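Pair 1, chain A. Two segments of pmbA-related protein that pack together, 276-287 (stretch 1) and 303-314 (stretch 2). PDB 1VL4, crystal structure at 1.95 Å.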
# COMPACT_ATOMS: atom_id res chain seq x y z
N GLY A 276 -29.81 -13.05 3.56
CA GLY A 276 -30.15 -12.46 2.29
C GLY A 276 -31.52 -12.84 1.80
O GLY A 276 -32.21 -13.71 2.36
N ASN A 277 -31.90 -12.19 0.72
CA ASN A 277 -33.10 -12.57 -0.02
C ASN A 277 -32.98 -14.01 -0.52
O ASN A 277 -31.89 -14.46 -0.82
CB ASN A 277 -33.27 -11.62 -1.20
CG ASN A 277 -34.62 -11.72 -1.81
OD1 ASN A 277 -34.89 -12.63 -2.59
ND2 ASN A 277 -35.49 -10.81 -1.44
N PRO A 278 -34.08 -14.77 -0.53
CA PRO A 278 -34.10 -16.09 -1.12
C PRO A 278 -33.50 -16.21 -2.51
O PRO A 278 -32.97 -17.29 -2.84
CB PRO A 278 -35.56 -16.44 -1.16
CG PRO A 278 -36.11 -15.80 0.08
CD PRO A 278 -35.34 -14.46 0.15
N ALA A 279 -33.58 -15.12 -3.29
CA ALA A 279 -32.95 -15.05 -4.62
C ALA A 279 -31.42 -15.10 -4.61
O ALA A 279 -30.83 -15.31 -5.65
CB ALA A 279 -33.42 -13.82 -5.37
N VAL A 280 -30.78 -14.94 -3.46
CA VAL A 280 -29.36 -14.70 -3.41
C VAL A 280 -28.64 -15.94 -2.89
O VAL A 280 -28.90 -16.35 -1.77
CB VAL A 280 -29.03 -13.52 -2.50
CG1 VAL A 280 -27.47 -13.42 -2.22
CG2 VAL A 280 -29.56 -12.25 -3.11
N SER A 281 -27.78 -16.53 -3.74
CA SER A 281 -26.86 -17.58 -3.31
C SER A 281 -25.45 -17.12 -3.65
O SER A 281 -25.22 -16.64 -4.76
CB SER A 281 -27.14 -18.93 -3.99
OG SER A 281 -28.40 -19.49 -3.59
N ILE A 282 -24.53 -17.30 -2.70
CA ILE A 282 -23.17 -16.93 -2.88
C ILE A 282 -22.32 -18.15 -2.48
O ILE A 282 -22.48 -18.72 -1.36
CB ILE A 282 -22.78 -15.73 -1.99
CG1 ILE A 282 -23.65 -14.51 -2.35
CG2 ILE A 282 -21.33 -15.37 -2.17
CD1 ILE A 282 -23.45 -13.30 -1.43
N LYS A 283 -21.43 -18.52 -3.41
CA LYS A 283 -20.56 -19.68 -3.27
C LYS A 283 -19.10 -19.24 -3.22
O LYS A 283 -18.68 -18.19 -3.75
CB LYS A 283 -20.75 -20.63 -4.47
CG LYS A 283 -22.13 -21.24 -4.64
CD LYS A 283 -22.09 -22.50 -5.53
CE LYS A 283 -21.75 -23.78 -4.79
NZ LYS A 283 -21.70 -24.90 -5.78
N ASP A 284 -18.31 -20.08 -2.56
CA ASP A 284 -16.84 -19.99 -2.65
C ASP A 284 -16.43 -21.09 -3.60
O ASP A 284 -16.71 -22.26 -3.35
CB ASP A 284 -16.20 -20.16 -1.27
CG ASP A 284 -14.62 -20.16 -1.32
OD1 ASP A 284 -14.04 -19.70 -2.33
OD2 ASP A 284 -13.97 -20.68 -0.38
N LEU A 285 -15.83 -20.68 -4.73
CA LEU A 285 -15.44 -21.62 -5.78
C LEU A 285 -13.91 -21.71 -5.83
O LEU A 285 -13.25 -20.69 -5.90
CB LEU A 285 -15.93 -21.11 -7.13
CG LEU A 285 -17.14 -21.69 -7.80
CD1 LEU A 285 -18.37 -21.87 -6.90
CD2 LEU A 285 -17.42 -20.85 -9.02
N PRO A 286 -13.34 -22.94 -5.82
CA PRO A 286 -11.86 -23.07 -6.00
C PRO A 286 -11.33 -22.57 -7.35
O PRO A 286 -10.18 -22.19 -7.48
CB PRO A 286 -11.63 -24.58 -5.89
CG PRO A 286 -12.85 -25.09 -5.09
CD PRO A 286 -13.99 -24.22 -5.49
N TYR A 287 -12.17 -22.68 -8.36
CA TYR A 287 -11.75 -22.42 -9.71
C TYR A 287 -12.83 -21.81 -10.57
O TYR A 287 -13.97 -22.21 -10.51
CB TYR A 287 -11.24 -23.68 -10.35
CG TYR A 287 -10.97 -23.60 -11.83
CD1 TYR A 287 -9.73 -23.18 -12.34
CD2 TYR A 287 -11.94 -24.04 -12.72
CE1 TYR A 287 -9.50 -23.12 -13.72
CE2 TYR A 287 -11.73 -23.96 -14.09
CZ TYR A 287 -10.51 -23.52 -14.58
OH TYR A 287 -10.36 -23.57 -15.93
N PRO A 303 -6.74 -28.60 0.95
CA PRO A 303 -7.46 -28.48 -0.31
C PRO A 303 -8.58 -27.44 -0.26
O PRO A 303 -9.38 -27.38 0.71
CB PRO A 303 -8.07 -29.88 -0.52
CG PRO A 303 -7.33 -30.77 0.37
CD PRO A 303 -6.77 -29.97 1.47
N THR A 304 -8.62 -26.61 -1.28
CA THR A 304 -9.73 -25.68 -1.46
C THR A 304 -11.00 -26.48 -1.79
O THR A 304 -10.95 -27.57 -2.39
CB THR A 304 -9.38 -24.66 -2.54
OG1 THR A 304 -8.99 -25.32 -3.75
CG2 THR A 304 -8.30 -23.74 -2.11
N THR A 305 -12.13 -25.97 -1.34
CA THR A 305 -13.42 -26.62 -1.44
C THR A 305 -14.45 -25.65 -2.03
O THR A 305 -14.35 -24.42 -1.91
CB THR A 305 -13.92 -27.12 -0.04
OG1 THR A 305 -14.12 -26.02 0.84
CG2 THR A 305 -12.95 -28.09 0.58
N GLU A 306 -15.44 -26.24 -2.69
CA GLU A 306 -16.62 -25.54 -3.20
C GLU A 306 -17.79 -25.68 -2.23
O GLU A 306 -18.18 -26.79 -1.81
CB GLU A 306 -16.99 -26.04 -4.57
CG GLU A 306 -18.26 -25.39 -5.21
CD GLU A 306 -18.47 -25.81 -6.65
OE1 GLU A 306 -17.63 -26.60 -7.17
OE2 GLU A 306 -19.45 -25.32 -7.27
N LYS A 307 -18.39 -24.56 -1.89
CA LYS A 307 -19.53 -24.60 -0.96
C LYS A 307 -20.36 -23.35 -1.07
O LYS A 307 -19.87 -22.33 -1.50
CB LYS A 307 -19.09 -24.78 0.50
CG LYS A 307 -18.25 -23.66 1.02
CD LYS A 307 -16.81 -23.74 0.55
CE LYS A 307 -15.83 -23.13 1.51
NZ LYS A 307 -14.50 -23.08 0.84
N PHE A 308 -21.60 -23.44 -0.62
CA PHE A 308 -22.40 -22.23 -0.38
C PHE A 308 -21.99 -21.51 0.91
O PHE A 308 -21.87 -22.11 1.99
CB PHE A 308 -23.88 -22.54 -0.35
CG PHE A 308 -24.43 -23.00 -1.67
CD1 PHE A 308 -24.86 -22.07 -2.62
CD2 PHE A 308 -24.55 -24.35 -1.94
CE1 PHE A 308 -25.35 -22.48 -3.79
CE2 PHE A 308 -25.08 -24.78 -3.14
CZ PHE A 308 -25.46 -23.84 -4.07
N VAL A 309 -21.80 -20.21 0.77
CA VAL A 309 -21.78 -19.34 1.92
C VAL A 309 -23.23 -18.90 2.24
O VAL A 309 -23.68 -19.02 3.37
CB VAL A 309 -20.83 -18.15 1.73
CG1 VAL A 309 -20.79 -17.30 3.02
CG2 VAL A 309 -19.43 -18.67 1.41
N LEU A 310 -23.94 -18.43 1.22
CA LEU A 310 -25.37 -18.21 1.28
C LEU A 310 -26.03 -19.12 0.31
O LEU A 310 -25.65 -19.19 -0.87
CB LEU A 310 -25.69 -16.76 0.92
CG LEU A 310 -25.88 -15.67 1.97
CD1 LEU A 310 -25.21 -15.94 3.29
CD2 LEU A 310 -25.44 -14.31 1.38
N GLU A 311 -26.99 -19.88 0.78
CA GLU A 311 -27.73 -20.74 -0.07
C GLU A 311 -29.18 -20.31 0.08
O GLU A 311 -29.78 -20.48 1.14
CB GLU A 311 -27.54 -22.19 0.32
CG GLU A 311 -28.24 -23.13 -0.71
CD GLU A 311 -27.95 -24.60 -0.51
OE1 GLU A 311 -27.24 -24.95 0.47
OE2 GLU A 311 -28.43 -25.42 -1.34
N ASN A 312 -29.73 -19.75 -1.01
CA ASN A 312 -31.07 -19.15 -0.99
C ASN A 312 -31.21 -18.21 0.20
O ASN A 312 -32.20 -18.22 0.88
CB ASN A 312 -32.17 -20.20 -1.00
CG ASN A 312 -32.00 -21.24 -2.13
OD1 ASN A 312 -31.63 -20.88 -3.24
ND2 ASN A 312 -32.26 -22.50 -1.84
N GLY A 313 -30.19 -17.40 0.42
CA GLY A 313 -30.20 -16.34 1.37
C GLY A 313 -29.87 -16.79 2.78
O GLY A 313 -29.71 -15.96 3.65
N VAL A 314 -29.72 -18.11 2.99
CA VAL A 314 -29.46 -18.66 4.31
C VAL A 314 -27.95 -18.77 4.49
O VAL A 314 -27.28 -19.31 3.61
CB VAL A 314 -30.19 -20.01 4.52
CG1 VAL A 314 -29.85 -20.64 5.87
CG2 VAL A 314 -31.72 -19.83 4.38
O HOH W 1 -31.37 -18.52 -4.65

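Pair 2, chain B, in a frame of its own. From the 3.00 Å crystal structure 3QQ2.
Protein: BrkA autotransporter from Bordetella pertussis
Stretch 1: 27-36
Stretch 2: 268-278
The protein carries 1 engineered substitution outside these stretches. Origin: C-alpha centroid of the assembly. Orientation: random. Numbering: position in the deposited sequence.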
# COMPACT_ATOMS: atom_id res chain seq x y z
N THR B 27 23.24 -20.81 15.39
CA THR B 27 22.64 -19.50 15.49
C THR B 27 23.46 -18.49 14.67
O THR B 27 24.57 -18.79 14.25
CB THR B 27 22.49 -19.08 16.96
OG1 THR B 27 21.88 -17.80 17.00
CG2 THR B 27 23.84 -19.00 17.65
N PHE B 28 22.90 -17.30 14.44
CA PHE B 28 23.59 -16.25 13.68
C PHE B 28 22.86 -14.93 13.79
O PHE B 28 21.67 -14.89 14.11
CB PHE B 28 23.70 -16.61 12.20
CG PHE B 28 22.38 -16.60 11.47
CD1 PHE B 28 21.51 -17.69 11.55
CD2 PHE B 28 22.01 -15.52 10.69
CE1 PHE B 28 20.30 -17.69 10.88
CE2 PHE B 28 20.79 -15.53 10.02
CZ PHE B 28 19.94 -16.61 10.12
N SER B 29 23.58 -13.86 13.48
CA SER B 29 23.05 -12.51 13.58
C SER B 29 23.93 -11.52 12.83
O SER B 29 25.12 -11.43 13.08
CB SER B 29 22.97 -12.13 15.04
OG SER B 29 22.68 -10.76 15.16
N GLU B 30 23.35 -10.76 11.92
CA GLU B 30 24.16 -9.91 11.05
C GLU B 30 23.51 -8.56 10.89
O GLU B 30 22.35 -8.51 10.52
CB GLU B 30 24.28 -10.59 9.70
CG GLU B 30 24.84 -9.74 8.62
CD GLU B 30 25.30 -10.55 7.44
OE1 GLU B 30 26.35 -11.24 7.55
OE2 GLU B 30 24.60 -10.50 6.39
N ARG B 31 24.23 -7.48 11.16
CA ARG B 31 23.67 -6.14 10.90
C ARG B 31 24.04 -5.56 9.55
O ARG B 31 25.22 -5.31 9.26
CB ARG B 31 23.99 -5.12 12.00
CG ARG B 31 23.17 -3.84 11.83
CD ARG B 31 23.46 -2.82 12.92
NE ARG B 31 22.64 -1.62 12.78
CZ ARG B 31 21.32 -1.59 12.94
NH1 ARG B 31 20.64 -0.46 12.79
NH2 ARG B 31 20.66 -2.71 13.25
N GLN B 32 23.03 -5.31 8.73
CA GLN B 32 23.27 -4.68 7.45
C GLN B 32 22.91 -3.22 7.53
O GLN B 32 21.87 -2.86 8.09
CB GLN B 32 22.51 -5.40 6.35
CG GLN B 32 23.13 -6.77 6.09
CD GLN B 32 22.20 -7.78 5.45
OE1 GLN B 32 21.77 -7.62 4.30
NE2 GLN B 32 21.91 -8.85 6.18
N GLN B 33 23.81 -2.38 7.02
CA GLN B 33 23.54 -0.98 6.73
C GLN B 33 23.54 -0.86 5.22
O GLN B 33 24.59 -0.70 4.60
CB GLN B 33 24.63 -0.06 7.27
CG GLN B 33 24.83 -0.10 8.77
CD GLN B 33 26.06 0.68 9.19
OE1 GLN B 33 27.18 0.45 8.72
NE2 GLN B 33 25.85 1.62 10.10
N ILE B 34 22.36 -0.99 4.63
CA ILE B 34 22.21 -0.83 3.19
C ILE B 34 21.79 0.61 2.89
O ILE B 34 20.95 1.20 3.58
CB ILE B 34 21.37 -1.98 2.53
CG1 ILE B 34 20.29 -1.47 1.57
CG2 ILE B 34 20.80 -2.92 3.58
CD1 ILE B 34 20.79 -1.26 0.13
N SER B 35 22.42 1.18 1.86
CA SER B 35 22.50 2.61 1.67
C SER B 35 21.85 3.03 0.38
O SER B 35 21.68 2.20 -0.53
CB SER B 35 23.96 3.05 1.65
OG SER B 35 24.07 4.34 2.19
N ASN B 36 21.51 4.32 0.30
CA ASN B 36 20.67 4.91 -0.78
C ASN B 36 21.09 4.64 -2.24
O ASN B 36 21.48 5.55 -2.99
CB ASN B 36 20.35 6.42 -0.53
CG ASN B 36 21.36 7.12 0.39
OD1 ASN B 36 22.03 8.08 -0.01
ND2 ASN B 36 21.46 6.66 1.64
N ASP B 268 29.21 -1.56 -2.20
CA ASP B 268 28.45 -0.51 -2.91
C ASP B 268 27.26 -0.06 -2.11
O ASP B 268 27.33 0.94 -1.39
CB ASP B 268 27.90 -1.05 -4.23
CG ASP B 268 28.96 -1.67 -5.10
OD1 ASP B 268 28.82 -2.87 -5.46
OD2 ASP B 268 29.93 -0.95 -5.42
N ARG B 269 26.17 -0.81 -2.26
CA ARG B 269 24.94 -0.60 -1.52
C ARG B 269 25.21 -0.95 -0.05
O ARG B 269 24.77 -0.25 0.87
CB ARG B 269 23.77 -1.45 -2.13
CG ARG B 269 23.72 -2.97 -1.69
CD ARG B 269 22.81 -3.92 -2.54
NE ARG B 269 21.43 -3.44 -2.66
CZ ARG B 269 20.86 -3.01 -3.80
NH1 ARG B 269 19.60 -2.59 -3.79
NH2 ARG B 269 21.53 -3.01 -4.95
N ILE B 270 26.02 -1.99 0.13
CA ILE B 270 26.08 -2.83 1.34
C ILE B 270 27.09 -2.33 2.39
O ILE B 270 28.11 -1.72 2.04
CB ILE B 270 26.48 -4.24 0.90
CG1 ILE B 270 26.92 -4.20 -0.60
CG2 ILE B 270 25.39 -5.26 1.33
CD1 ILE B 270 26.36 -5.26 -1.56
N ASN B 271 26.79 -2.57 3.67
CA ASN B 271 27.74 -2.31 4.77
C ASN B 271 27.41 -3.06 6.05
O ASN B 271 26.47 -2.72 6.75
CB ASN B 271 27.87 -0.83 5.06
CG ASN B 271 29.23 -0.31 4.72
OD1 ASN B 271 29.40 0.36 3.71
ND2 ASN B 271 30.23 -0.65 5.54
N ILE B 272 28.21 -4.09 6.36
CA ILE B 272 27.88 -5.03 7.42
C ILE B 272 28.82 -4.86 8.63
O ILE B 272 29.80 -5.58 8.76
CB ILE B 272 27.93 -6.47 6.89
CG1 ILE B 272 26.89 -6.65 5.78
CG2 ILE B 272 27.73 -7.45 8.01
CD1 ILE B 272 27.15 -7.78 4.82
N PRO B 273 28.52 -3.90 9.52
CA PRO B 273 29.45 -3.63 10.59
C PRO B 273 29.76 -4.86 11.43
O PRO B 273 30.83 -4.90 12.04
CB PRO B 273 28.72 -2.59 11.44
CG PRO B 273 27.82 -1.93 10.48
CD PRO B 273 27.34 -3.02 9.59
N TRP B 274 28.83 -5.82 11.47
CA TRP B 274 29.04 -7.09 12.18
C TRP B 274 28.13 -8.22 11.77
O TRP B 274 26.98 -8.02 11.46
CB TRP B 274 28.99 -6.92 13.70
CG TRP B 274 27.81 -6.22 14.23
CD1 TRP B 274 27.73 -4.90 14.54
CD2 TRP B 274 26.54 -6.79 14.54
NE1 TRP B 274 26.47 -4.60 15.02
CE2 TRP B 274 25.72 -5.75 15.03
CE3 TRP B 274 26.01 -8.09 14.45
CZ2 TRP B 274 24.40 -5.95 15.42
CZ3 TRP B 274 24.69 -8.29 14.84
CH2 TRP B 274 23.90 -7.23 15.32
N SER B 275 28.67 -9.43 11.80
CA SER B 275 27.96 -10.62 11.42
C SER B 275 28.58 -11.78 12.17
O SER B 275 29.72 -12.17 11.89
CB SER B 275 28.09 -10.82 9.91
OG SER B 275 27.80 -12.16 9.52
N PHE B 276 27.83 -12.33 13.13
CA PHE B 276 28.27 -13.45 13.97
C PHE B 276 27.57 -14.75 13.59
O PHE B 276 26.40 -14.74 13.24
CB PHE B 276 27.98 -13.15 15.44
CG PHE B 276 28.52 -11.82 15.91
CD1 PHE B 276 27.66 -10.75 16.17
CD2 PHE B 276 29.90 -11.63 16.09
CE1 PHE B 276 28.16 -9.50 16.61
CE2 PHE B 276 30.42 -10.38 16.54
CZ PHE B 276 29.55 -9.32 16.80
N HIS B 277 28.31 -15.85 13.62
CA HIS B 277 27.77 -17.20 13.47
C HIS B 277 28.39 -18.05 14.57
O HIS B 277 29.60 -17.98 14.82
CB HIS B 277 28.16 -17.83 12.14
CG HIS B 277 27.57 -17.17 10.92
ND1 HIS B 277 28.33 -16.40 10.05
CD2 HIS B 277 26.32 -17.21 10.40
CE1 HIS B 277 27.56 -15.97 9.07
NE2 HIS B 277 26.34 -16.44 9.25
N ALA B 278 27.57 -18.84 15.24
CA ALA B 278 28.04 -19.81 16.23
C ALA B 278 27.37 -21.10 15.86
O ALA B 278 26.23 -21.09 15.43
CB ALA B 278 27.63 -19.40 17.62

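Both pairs set two antiparallel segments side by side, and in each the second segment turns a corner opposite an otherwise regular strand. Fourteen central residues superpose with an RMSD of 1.0 Å over N, CA and C. The corner falls at Val A309 and Leu A310 in pair 1 and at Pro B273 in pair 2, and Val A309 matches Pro B273.

The corner shows how two residue types meet one backbone demand. In pair 1 the register shifts by one residue, a beta bulge, and a single carbonyl serves two amides: Val A309 N and Leu A310 N lie 2.7 and 3.0 Å from Ile A282 O. The matching carbonyl belongs to Arg B31. Proline has no amide hydrogen to offer, so Pro B273 makes no such bond; instead its CD sits 3.1 Å from Arg B31 O, and Ile B272 CA makes a CA-H...O contact with the same oxygen at 3.2 Å. The ladder nevertheless resumes on each side of the corner. Ile A282 N bonds to Leu A310 O at 2.9 Å, as Arg B31 N does to Trp B274 O at 2.8 Å; Asp A284 N reaches Lys A307 O at 2.9 Å, and Gln B33 N reaches Asn B271 O at 2.7 Å.

Next to the corner, Ile A282 and Leu A310 match Arg B31 and Trp B274. The first two are buried and pack as branched aliphatics, Ile A282 CD1 lying 3.6 Å from Leu A310 CD2. In pair 2 a broad indole gives a flat surface, and Arg B31 CB lies over it, 3.7 Å from the centroid of the six-membered ring of Trp B274. The arginine contributes its aliphatic root to this contact, while its charged end leads away.

Lys A283 and Phe A308 match Gln B32 and Ile B272. Lysine suits its place doubly: its CE lies over the Phe A308 ring, 3.8 Å from the centroid, and its NZ forms a salt bridge with Glu A306 OE2 at 2.7 Å. Gln B32 makes a simpler contact, CG to Ile B272 CG1 at 3.8 Å.

At the next position Asp A284 OD2 and Lys A307 NZ form a salt bridge at 2.7 Å, whereas the uncharged Gln B33 reaches past Asn B271, its OE1 3.0 Å from Pro B273 CG. Polar chemistry reappears at Ser A281 and its match Glu B30: Ser A281 OG accepts from Asn A312 N at 2.9 Å, while the longer Glu B30 accepts through OE1 from Ser B275 OG at 2.6 Å.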